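Local coordinates for protein dipeptidase (Streptococcus thermophilus, PDB 3PEB) that is the N-terminal, creatinase/prolidase-like domain of a peptidase M24B family enzyme that probably hydrolyses dipeptides with the help of manganese, at residues N15-G20 against I99-F104; S94-I99 against V118-F123. All blocks are in the same frame, centred on the assembly; numbering follows the deposited sequence.

Contact 1: N15-G20 against I99-F104; sequences NENKSG and IIYAEF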
loop_
_atom_site.group_PDB
_atom_site.type_symbol
_atom_site.label_atom_id
_atom_site.label_comp_id
_atom_site.label_asym_id
_atom_site.label_seq_id
_atom_site.Cartn_x
_atom_site.Cartn_y
_atom_site.Cartn_z
ATOM N N ASN A 15 -14.575 2.266 3.077
ATOM C CA ASN A 15 -15.600 2.528 4.052
ATOM C C ASN A 15 -16.913 1.824 3.703
ATOM O O ASN A 15 -17.507 1.210 4.552
ATOM C CB ASN A 15 -15.786 4.051 4.198
ATOM C CG ASN A 15 -16.880 4.408 5.170
ATOM O OD1 ASN A 15 -17.975 4.733 4.752
ATOM N ND2 ASN A 15 -16.608 4.288 6.463
ATOM N N GLU A 16 -17.351 1.919 2.451
ATOM C CA GLU A 16 -18.539 1.200 1.969
ATOM C C GLU A 16 -18.452 -0.325 2.228
ATOM O O GLU A 16 -19.466 -0.986 2.456
ATOM C CB GLU A 16 -18.663 1.342 0.459
ATOM C CG GLU A 16 -19.236 2.599 -0.103
ATOM C CD GLU A 16 -19.510 2.425 -1.611
ATOM O OE1 GLU A 16 -18.528 2.251 -2.395
ATOM O OE2 GLU A 16 -20.691 2.417 -1.995
ATOM N N ASN A 17 -17.237 -0.864 2.161
ATOM C CA ASN A 17 -16.998 -2.312 2.240
ATOM C C ASN A 17 -16.447 -2.779 3.591
ATOM O O ASN A 17 -15.979 -3.915 3.715
ATOM C CB ASN A 17 -16.091 -2.727 1.075
ATOM C CG ASN A 17 -16.802 -2.640 -0.263
ATOM O OD1 ASN A 17 -17.632 -3.484 -0.567
ATOM N ND2 ASN A 17 -16.526 -1.588 -1.045
ATOM N N LYS A 18 -16.524 -1.899 4.596
ATOM C CA LYS A 18 -16.148 -2.212 5.992
ATOM C C LYS A 18 -14.702 -2.663 6.151
ATOM O O LYS A 18 -14.355 -3.510 6.985
ATOM C CB LYS A 18 -17.139 -3.203 6.590
ATOM C CG LYS A 18 -18.563 -2.633 6.604
ATOM C CD LYS A 18 -19.506 -3.458 7.471
ATOM C CE LYS A 18 -20.968 -3.298 7.036
ATOM N NZ LYS A 18 -21.347 -1.886 6.684
ATOM N N SER A 19 -13.851 -2.063 5.332
ATOM C CA SER A 19 -12.431 -2.325 5.342
ATOM C C SER A 19 -11.632 -1.153 5.843
ATOM O O SER A 19 -11.829 -0.015 5.402
ATOM C CB SER A 19 -11.961 -2.668 3.919
ATOM O OG SER A 19 -10.553 -2.779 3.857
ATOM N N GLY A 20 -10.664 -1.431 6.717
ATOM C CA GLY A 20 -9.834 -0.377 7.283
ATOM C C GLY A 20 -8.596 -0.015 6.478
ATOM O O GLY A 20 -7.913 0.958 6.808
ATOM N N ILE A 99 -10.736 -6.515 7.633
ATOM C CA ILE A 99 -10.833 -6.716 6.196
ATOM C C ILE A 99 -9.855 -5.795 5.481
ATOM O O ILE A 99 -9.888 -4.561 5.668
ATOM C CB ILE A 99 -12.256 -6.462 5.677
ATOM C CG1 ILE A 99 -13.276 -7.352 6.403
ATOM C CG2 ILE A 99 -12.297 -6.672 4.170
ATOM C CD1 ILE A 99 -14.718 -7.040 6.102
ATOM N N ILE A 100 -8.965 -6.390 4.684
ATOM C CA ILE A 100 -7.937 -5.645 3.981
ATOM C C ILE A 100 -8.082 -5.866 2.492
ATOM O O ILE A 100 -8.179 -7.020 2.048
ATOM C CB ILE A 100 -6.537 -6.085 4.428
ATOM C CG1 ILE A 100 -6.368 -5.851 5.930
ATOM C CG2 ILE A 100 -5.432 -5.363 3.630
ATOM C CD1 ILE A 100 -5.105 -6.442 6.508
ATOM N N TYR A 101 -8.077 -4.780 1.711
ATOM C CA TYR A 101 -8.149 -4.899 0.260
ATOM C C TYR A 101 -6.738 -4.868 -0.339
ATOM O O TYR A 101 -5.917 -4.076 0.070
ATOM C CB TYR A 101 -9.040 -3.817 -0.369
ATOM C CG TYR A 101 -10.490 -4.234 -0.376
ATOM C CD1 TYR A 101 -11.279 -4.075 0.757
ATOM C CD2 TYR A 101 -11.052 -4.844 -1.499
ATOM C CE1 TYR A 101 -12.599 -4.498 0.766
ATOM C CE2 TYR A 101 -12.359 -5.263 -1.509
ATOM C CZ TYR A 101 -13.138 -5.087 -0.368
ATOM O OH TYR A 101 -14.429 -5.515 -0.367
ATOM N N ALA A 102 -6.489 -5.723 -1.328
ATOM C CA ALA A 102 -5.197 -5.772 -2.009
ATOM C C ALA A 102 -5.407 -6.138 -3.470
ATOM O O ALA A 102 -6.479 -6.627 -3.862
ATOM C CB ALA A 102 -4.231 -6.764 -1.304
ATOM N N GLU A 103 -4.406 -5.860 -4.301
ATOM C CA GLU A 103 -4.573 -6.043 -5.736
ATOM C C GLU A 103 -4.166 -7.469 -6.127
ATOM O O GLU A 103 -2.993 -7.718 -6.373
ATOM C CB GLU A 103 -3.735 -5.041 -6.514
ATOM C CG GLU A 103 -4.092 -3.574 -6.238
ATOM C CD GLU A 103 -3.187 -2.629 -6.984
ATOM O OE1 GLU A 103 -2.104 -2.323 -6.426
ATOM O OE2 GLU A 103 -3.537 -2.227 -8.136
ATOM N N PHE A 104 -5.144 -8.357 -6.222
ATOM C CA PHE A 104 -4.870 -9.792 -6.422
ATOM C C PHE A 104 -4.289 -10.101 -7.794
ATOM O O PHE A 104 -3.625 -11.119 -7.941
ATOM C CB PHE A 104 -6.121 -10.637 -6.228
ATOM C CG PHE A 104 -6.569 -10.807 -4.777
ATOM C CD1 PHE A 104 -5.984 -10.121 -3.718
ATOM C CD2 PHE A 104 -7.621 -11.681 -4.498
ATOM C CE1 PHE A 104 -6.446 -10.313 -2.413
ATOM C CE2 PHE A 104 -8.080 -11.862 -3.215
ATOM C CZ PHE A 104 -7.513 -11.164 -2.175
HETATM O O HOH W 1 -15.700 -6.154 2.136
HETATM O O HOH W 2 -11.763 -3.871 8.428
#
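Ile99 meets Lys18 and Ser19 where the chain leaves helix 6-16 for strand 21-24. The CD1 tip of Ile99 rests 3.7 Å from Lys18 O, and its CG2 branch packs on Ser19 CB at 4.0 Å. Ile99 O takes a short hydrogen bond from Ser19 OG, 2.6 Å long, with the hydroxyl 49° above the carbonyl plane; Gly20 N adds a weak bond to the same oxygen. Ser19 OG stands anti to its backbone N (chi1 173°), which turns it to the strand. A water bound to Ile99 N also donates to Lys18 O. The loop facing Ile99 ends its helix in a Schellman motif, with Lys18, at positive phi, as the C-prime residue; this reversal sends the chain into strand 21-24, one of the two central strands of the mixed sheet, parallel to its neighbour 96-102. One residue on, Ile100 turns to the other side and packs on Ile23 and Phe119. Tyr101 presents the edge of its ring to Ser19, CB lying in plane 3.5 Å from CD1. Farther out, Asn17 CB approaches Tyr101 OH at 3.6 Å, while the Asn17 amide nitrogen bonds back to Phe13 O. A second water, 2.9 Å from Tyr101 OH, donates to Asn17 O.

Contact 2: S94-I99 against V118-F123; sequences STDIPI and VFEGRF. With NA (sodium ion), chain M; EDO (1,2-ethanediol), chain J.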
loop_
_atom_site.group_PDB
_atom_site.type_symbol
_atom_site.label_atom_id
_atom_site.label_comp_id
_atom_site.label_asym_id
_atom_site.label_seq_id
_atom_site.Cartn_x
_atom_site.Cartn_y
_atom_site.Cartn_z
ATOM N N SER A 94 -0.906 0.419 12.859
ATOM C CA SER A 94 -2.061 -0.423 12.802
ATOM C C SER A 94 -1.862 -1.553 11.783
ATOM O O SER A 94 -1.804 -1.303 10.585
ATOM C CB SER A 94 -3.269 0.396 12.430
ATOM O OG SER A 94 -4.404 -0.433 12.352
ATOM N N THR A 95 -1.801 -2.779 12.287
ATOM C CA THR A 95 -1.720 -3.956 11.433
ATOM C C THR A 95 -2.800 -4.997 11.747
ATOM O O THR A 95 -2.805 -6.053 11.150
ATOM C CB THR A 95 -0.337 -4.591 11.536
ATOM O OG1 THR A 95 -0.089 -4.973 12.892
ATOM C CG2 THR A 95 0.753 -3.609 11.055
ATOM N N ASP A 96 -3.704 -4.696 12.676
ATOM C CA ASP A 96 -4.848 -5.562 12.949
ATOM C C ASP A 96 -6.094 -4.909 12.365
ATOM O O ASP A 96 -6.683 -3.991 12.953
ATOM C CB ASP A 96 -5.013 -5.808 14.448
ATOM C CG ASP A 96 -3.901 -6.667 15.016
ATOM O OD1 ASP A 96 -4.192 -7.797 15.466
ATOM O OD2 ASP A 96 -2.736 -6.216 14.999
ATOM N N ILE A 97 -6.465 -5.363 11.174
ATOM C CA ILE A 97 -7.551 -4.778 10.403
ATOM C C ILE A 97 -8.364 -5.943 9.913
ATOM O O ILE A 97 -7.847 -6.764 9.168
ATOM C CB ILE A 97 -7.002 -3.974 9.222
ATOM C CG1 ILE A 97 -6.107 -2.833 9.713
ATOM C CG2 ILE A 97 -8.114 -3.410 8.341
ATOM C CD1 ILE A 97 -4.893 -2.737 8.932
ATOM N N PRO A 98 -9.636 -6.034 10.319
ATOM C CA PRO A 98 -10.416 -7.208 9.959
ATOM C C PRO A 98 -10.540 -7.529 8.470
ATOM O O PRO A 98 -10.472 -8.698 8.098
ATOM C CB PRO A 98 -11.782 -6.915 10.558
ATOM C CG PRO A 98 -11.487 -6.077 11.744
ATOM C CD PRO A 98 -10.320 -5.217 11.341
ATOM N N ILE A 99 -10.736 -6.515 7.633
ATOM C CA ILE A 99 -10.833 -6.716 6.196
ATOM C C ILE A 99 -9.855 -5.795 5.481
ATOM O O ILE A 99 -9.888 -4.561 5.668
ATOM C CB ILE A 99 -12.256 -6.462 5.677
ATOM C CG1 ILE A 99 -13.276 -7.352 6.403
ATOM C CG2 ILE A 99 -12.297 -6.672 4.170
ATOM C CD1 ILE A 99 -14.718 -7.040 6.102
ATOM N N VAL A 118 2.556 -9.916 8.447
ATOM C CA VAL A 118 2.439 -8.590 9.071
ATOM C C VAL A 118 1.000 -8.351 9.562
ATOM O O VAL A 118 0.774 -7.920 10.696
ATOM C CB VAL A 118 2.866 -7.503 8.072
ATOM C CG1 VAL A 118 2.676 -6.070 8.646
ATOM C CG2 VAL A 118 4.333 -7.689 7.636
ATOM N N PHE A 119 0.029 -8.613 8.691
ATOM C CA PHE A 119 -1.362 -8.244 8.925
ATOM C C PHE A 119 -2.213 -9.386 9.375
ATOM O O PHE A 119 -2.187 -10.455 8.770
ATOM C CB PHE A 119 -1.972 -7.636 7.662
ATOM C CG PHE A 119 -1.344 -6.335 7.280
ATOM C CD1 PHE A 119 -1.738 -5.146 7.895
ATOM C CD2 PHE A 119 -0.303 -6.295 6.376
ATOM C CE1 PHE A 119 -1.138 -3.967 7.564
ATOM C CE2 PHE A 119 0.315 -5.101 6.041
ATOM C CZ PHE A 119 -0.089 -3.932 6.633
ATOM N N GLU A 120 -2.952 -9.127 10.445
ATOM C CA GLU A 120 -3.979 -10.017 10.943
ATOM C C GLU A 120 -5.288 -9.525 10.341
ATOM O O GLU A 120 -5.770 -8.410 10.679
ATOM C CB GLU A 120 -4.054 -9.946 12.474
ATOM C CG GLU A 120 -5.104 -10.873 13.112
ATOM C CD GLU A 120 -4.682 -12.341 13.152
ATOM O OE1 GLU A 120 -3.552 -12.681 12.714
ATOM O OE2 GLU A 120 -5.497 -13.156 13.640
ATOM N N GLY A 121 -5.826 -10.318 9.427
ATOM C CA GLY A 121 -7.139 -10.075 8.861
ATOM C C GLY A 121 -7.362 -10.806 7.554
ATOM O O GLY A 121 -6.481 -11.521 7.061
ATOM N N ARG A 122 -8.549 -10.597 7.003
ATOM C CA ARG A 122 -9.023 -11.248 5.805
ATOM C C ARG A 122 -8.777 -10.344 4.614
ATOM O O ARG A 122 -9.114 -9.149 4.650
ATOM C CB ARG A 122 -10.534 -11.497 5.925
ATOM C CG ARG A 122 -11.104 -12.187 4.710
ATOM C CD ARG A 122 -12.525 -12.646 4.925
ATOM N NE ARG A 122 -13.492 -11.611 4.557
ATOM C CZ ARG A 122 -14.307 -10.984 5.400
ATOM N NH1 ARG A 122 -14.300 -11.255 6.703
ATOM N NH2 ARG A 122 -15.153 -10.076 4.927
ATOM N N PHE A 123 -8.227 -10.910 3.547
ATOM C CA PHE A 123 -7.944 -10.135 2.365
ATOM C C PHE A 123 -9.036 -10.300 1.304
ATOM O O PHE A 123 -9.555 -11.405 1.059
ATOM C CB PHE A 123 -6.591 -10.521 1.772
ATOM C CG PHE A 123 -5.408 -9.988 2.532
ATOM C CD1 PHE A 123 -4.982 -10.589 3.705
ATOM C CD2 PHE A 123 -4.684 -8.929 2.026
ATOM C CE1 PHE A 123 -3.862 -10.102 4.386
ATOM C CE2 PHE A 123 -3.554 -8.432 2.700
ATOM C CZ PHE A 123 -3.159 -9.014 3.880
HETATM NA NA NA M . -2.133 -12.773 8.775
HETATM C C1 EDO J . -7.250 -15.052 3.264
HETATM O O1 EDO J . -7.565 -13.680 3.508
HETATM C C2 EDO J . -6.400 -15.554 4.426
HETATM O O2 EDO J . -6.116 -14.475 5.337
HETATM O O HOH W 3 -0.998 -7.791 13.160
HETATM O O HOH W 4 -1.078 -12.573 11.086
HETATM O O HOH W 5 -3.705 -12.440 6.961
HETATM O O HOH W 6 -1.786 -15.091 8.833
#
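Three backbone hydrogen bonds join Thr95-Pro98 to Glu120-Arg122 in parallel: Glu120 N to Thr95 O, Ile97 N to Glu120 O and, at 172°, Arg122 N to Pro98 O (2.9 Å). A beta bulge shifts the register by one between Asp96-Glu120 and Ile99-Arg122; Ile97 O faces Glu120 O at 3.1 Å, two acceptors, and takes a CA-H...O contact from Gly121 CA (3.4 Å). The backbone of Gly121 (phi 161°) calls for glycine. On the buried side the side chains of Ile97 and Phe119 lie side by side, CD1 to CD1 at 4.1 Å, and Thr95 CG2 meets Val118 CG1 (3.9 Å). On the exposed side Ile99 and Arg122 lie side by side, Ile99 CG1 over one face of the guanidinium and CD1 3.3 Å from Arg122 NH2; Arg122 bends at chi3 (89°), and NE is salt-bridged to Glu124. One water lies within bonding distance of Thr95 OG1, Asp96 OD2 and Val118 O, with more acceptors around it than protons; Lys89 NZ binds the first and last. Phe119 O binds sodium at 2.3 Å, with Gln116 O and three waters. Neutral oxygens alone thus hold sodium, and the Glu120 carboxylate, reaching it through a water, probably adds electrostatic attraction.

From the N terminus, helix 6-16 ends at 15-20, and the chain makes most of the domain, strands 21-24, 46-50, 56-60 and 75-78 with their helices, before 99-104 returns to close the long loop of contact 1. Contact 2 starts just earlier, at 94-99, and closes a short loop through helix 109-118, the crossover of a beta-alpha-beta unit ending in edge strand 122-125. The segments alternate, so the loops cross, sharing Ile99. Strand 96-102 stands between the two: contact 1 ties its middle to the helix end, contact 2 its start to the edge strand. They also touch directly, Ile100 N to Arg122 O at 2.8 Å, a probable hydrogen bond.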